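Local coordinates for putative peptidyl-arginine deiminase (PDB 1XKN), which probably deiminates agmatine or peptidyl-arginine by hydrolysing the guanidinium group, at residues Val154-Ala159 with Thr172-Asn177. Residues are numbered along the deposited sequence; the frame is centred on the assembly and turned at random.
Sequences VLEGGA and TACLLN
Cys174 and Leu175 reach across to Ala159 with different first torsions: SG of Cys174 is anti to its backbone N (chi1 -178°), whereas Leu175 has an unusual chi1 of -100°, away from the staggered values, that carries CD1 to the same methyl. Ala159 CB points at the short helix 172-175 and is met by both residues, lying 3.7 Å from Cys174 SG and 3.6 Å from Leu175 CD1. The same Leu175 methyl also meets Leu155, CD1 to CD1 at 3.9 Å, the two leucine side chains meeting tip to tip at a slant, although the CB of Leu155 does not face the helix.

Glu156 adds a polar neighbour to the sulfur: OE2 comes to 3.8 Å from Cys174 SG, a van der Waals approach and not a hydrogen bond. The carboxylate is buried but satisfied elsewhere: OE1 forms a salt bridge with Arg180 and OE2 is hydrogen-bonded to His217 NE2. The sulfur thus touches both a methyl and a carboxylate oxygen, while no hydrogen bond joins the two segments.

Within 154-159, the bond from Ala159 N to Glu156 O (3.0 Å) closes the 3-10 turn that presents the Ala159 methyl. The loop carrying His217 packs on Ala159 and Cys174, so the contact joins this turn to helix 172-175 beside the buried Glu156-His217 pair, in a chain whose family has the alpha/beta-propeller fold of guanidine-modifying enzymes. The turn follows strand 148-152 and leads into strand 160-162; helix 172-175 directly follows strand 167-171. Helix 186-197 packs on both leucines, through Leu193 on Leu155 and Ile189 on Leu175, while Trp204 of strand 201-205 also touches Leu175 and Trp118 of strand 110-119 touches Leu155.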
ATOM      1  N   VAL A 154     -13.760  -9.358  -2.050  1.00  4.13           N
ATOM      2  CA  VAL A 154     -12.399  -9.402  -1.531  1.00  4.38           C
ATOM      3  C   VAL A 154     -11.501  -8.511  -2.381  1.00  3.14           C
ATOM      4  O   VAL A 154     -11.486  -8.619  -3.608  1.00  3.99           O
ATOM      5  CB  VAL A 154     -11.833 -10.844  -1.552  1.00  4.55           C
ATOM      6  CG1 VAL A 154     -10.355 -10.842  -1.157  1.00  6.01           C
ATOM      7  CG2 VAL A 154     -12.630 -11.726  -0.600  1.00  6.42           C
ATOM      8  N   LEU A 155     -10.766  -7.623  -1.720  1.00  3.54           N
ATOM      9  CA  LEU A 155      -9.851  -6.721  -2.408  1.00  2.80           C
ATOM     10  C   LEU A 155      -8.823  -6.188  -1.424  1.00  2.87           C
ATOM     11  O   LEU A 155      -9.174  -5.731  -0.335  1.00  4.55           O
ATOM     12  CB  LEU A 155     -10.605  -5.538  -3.029  1.00  3.09           C
ATOM     13  CG  LEU A 155      -9.731  -4.595  -3.862  1.00  3.96           C
ATOM     14  CD1 LEU A 155      -9.295  -5.314  -5.134  1.00  5.94           C
ATOM     15  CD2 LEU A 155     -10.498  -3.323  -4.210  1.00  4.28           C
ATOM     16  N   GLU A 156      -7.554  -6.266  -1.808  1.00  3.69           N
ATOM     17  CA  GLU A 156      -6.474  -5.757  -0.974  1.00  3.95           C
ATOM     18  C   GLU A 156      -6.013  -4.440  -1.581  1.00  3.55           C
ATOM     19  O   GLU A 156      -5.930  -4.308  -2.802  1.00  3.67           O
ATOM     20  CB  GLU A 156      -5.290  -6.727  -0.945  1.00  5.84           C
ATOM     21  CG  GLU A 156      -5.593  -8.079  -0.330  1.00  6.18           C
ATOM     22  CD  GLU A 156      -5.708  -9.174  -1.365  1.00  6.89           C
ATOM     23  OE1 GLU A 156      -6.584 -10.051  -1.206  1.00  7.93           O
ATOM     24  OE2 GLU A 156      -4.908  -9.172  -2.328  1.00  8.19           O
ATOM     25  N   GLY A 157      -5.703  -3.470  -0.731  1.00  4.13           N
ATOM     26  CA  GLY A 157      -5.247  -2.186  -1.227  1.00  4.17           C
ATOM     27  C   GLY A 157      -3.964  -2.296  -2.030  1.00  4.40           C
ATOM     28  O   GLY A 157      -3.721  -1.497  -2.936  1.00  6.10           O
ATOM     29  N   GLY A 158      -3.139  -3.286  -1.705  1.00  4.50           N
ATOM     30  CA  GLY A 158      -1.882  -3.460  -2.409  1.00  5.00           C
ATOM     31  C   GLY A 158      -2.042  -4.048  -3.800  1.00  4.62           C
ATOM     32  O   GLY A 158      -1.082  -4.091  -4.575  1.00  4.28           O
ATOM     33  N   ALA A 159      -3.253  -4.492  -4.121  1.00  4.03           N
ATOM     34  CA  ALA A 159      -3.532  -5.085  -5.423  1.00  3.34           C
ATOM     35  C   ALA A 159      -4.008  -4.067  -6.452  1.00  3.81           C
ATOM     36  O   ALA A 159      -4.180  -4.393  -7.629  1.00  3.72           O
ATOM     37  CB  ALA A 159      -4.567  -6.196  -5.275  1.00  3.08           C
ATOM     38  N   THR A 172      -3.730  -9.171 -13.455  1.00  4.01           N
ATOM     39  CA  THR A 172      -4.618 -10.289 -13.725  1.00  5.50           C
ATOM     40  C   THR A 172      -4.267 -11.406 -12.748  1.00  4.69           C
ATOM     41  O   THR A 172      -5.143 -12.100 -12.237  1.00  4.67           O
ATOM     42  CB  THR A 172      -4.438 -10.780 -15.172  1.00  6.77           C
ATOM     43  OG1 THR A 172      -4.893  -9.764 -16.073  1.00  8.77           O
ATOM     44  CG2 THR A 172      -5.228 -12.058 -15.412  1.00 10.04           C
ATOM     45  N   ALA A 173      -2.975 -11.556 -12.475  1.00  4.46           N
ATOM     46  CA  ALA A 173      -2.504 -12.590 -11.565  1.00  4.44           C
ATOM     47  C   ALA A 173      -3.210 -12.551 -10.215  1.00  5.72           C
ATOM     48  O   ALA A 173      -3.518 -13.595  -9.641  1.00  6.88           O
ATOM     49  CB  ALA A 173      -0.997 -12.465 -11.366  1.00  3.61           C
ATOM     50  N   CYS A 174      -3.475 -11.355  -9.702  1.00  4.88           N
ATOM     51  CA  CYS A 174      -4.127 -11.248  -8.406  1.00  4.58           C
ATOM     52  C   CYS A 174      -5.646 -11.128  -8.471  1.00  4.83           C
ATOM     53  O   CYS A 174      -6.359 -11.996  -7.966  1.00  4.97           O
ATOM     54  CB  CYS A 174      -3.549 -10.063  -7.625  1.00  5.51           C
ATOM     55  SG  CYS A 174      -4.232  -9.859  -5.964  1.00  6.40           S
ATOM     56  N   LEU A 175      -6.142 -10.064  -9.097  1.00  4.50           N
ATOM     57  CA  LEU A 175      -7.581  -9.850  -9.170  1.00  4.38           C
ATOM     58  C   LEU A 175      -8.383 -10.892  -9.939  1.00  4.89           C
ATOM     59  O   LEU A 175      -9.606 -10.930  -9.825  1.00  6.65           O
ATOM     60  CB  LEU A 175      -7.892  -8.445  -9.703  1.00  4.00           C
ATOM     61  CG  LEU A 175      -8.242  -7.435  -8.602  1.00  4.25           C
ATOM     62  CD1 LEU A 175      -7.064  -7.283  -7.648  1.00  4.39           C
ATOM     63  CD2 LEU A 175      -8.609  -6.090  -9.210  1.00  5.95           C
ATOM     64  N   LEU A 176      -7.721 -11.735 -10.722  1.00  3.52           N
ATOM     65  CA  LEU A 176      -8.460 -12.769 -11.431  1.00  5.57           C
ATOM     66  C   LEU A 176      -8.140 -14.152 -10.867  1.00  5.62           C
ATOM     67  O   LEU A 176      -8.571 -15.164 -11.413  1.00  6.25           O
ATOM     68  CB  LEU A 176      -8.188 -12.722 -12.942  1.00  6.49           C
ATOM     69  CG  LEU A 176      -8.798 -11.515 -13.674  1.00  7.01           C
ATOM     70  CD1 LEU A 176      -8.669 -11.707 -15.179  1.00  7.93           C
ATOM     71  CD2 LEU A 176     -10.272 -11.372 -13.296  1.00  6.20           C
ATOM     72  N   ASN A 177      -7.395 -14.199  -9.764  1.00  5.07           N
ATOM     73  CA  ASN A 177      -7.079 -15.487  -9.156  1.00  5.37           C
ATOM     74  C   ASN A 177      -8.352 -16.003  -8.488  1.00  5.07           C
ATOM     75  O   ASN A 177      -8.995 -15.292  -7.715  1.00  4.80           O
ATOM     76  CB  ASN A 177      -5.968 -15.354  -8.104  1.00  5.54           C
ATOM     77  CG  ASN A 177      -5.471 -16.707  -7.613  1.00  6.02           C
ATOM     78  OD1 ASN A 177      -6.260 -17.575  -7.247  1.00  6.73           O
ATOM     79  ND2 ASN A 177      -4.156 -16.888  -7.601  1.00  8.50           N
TER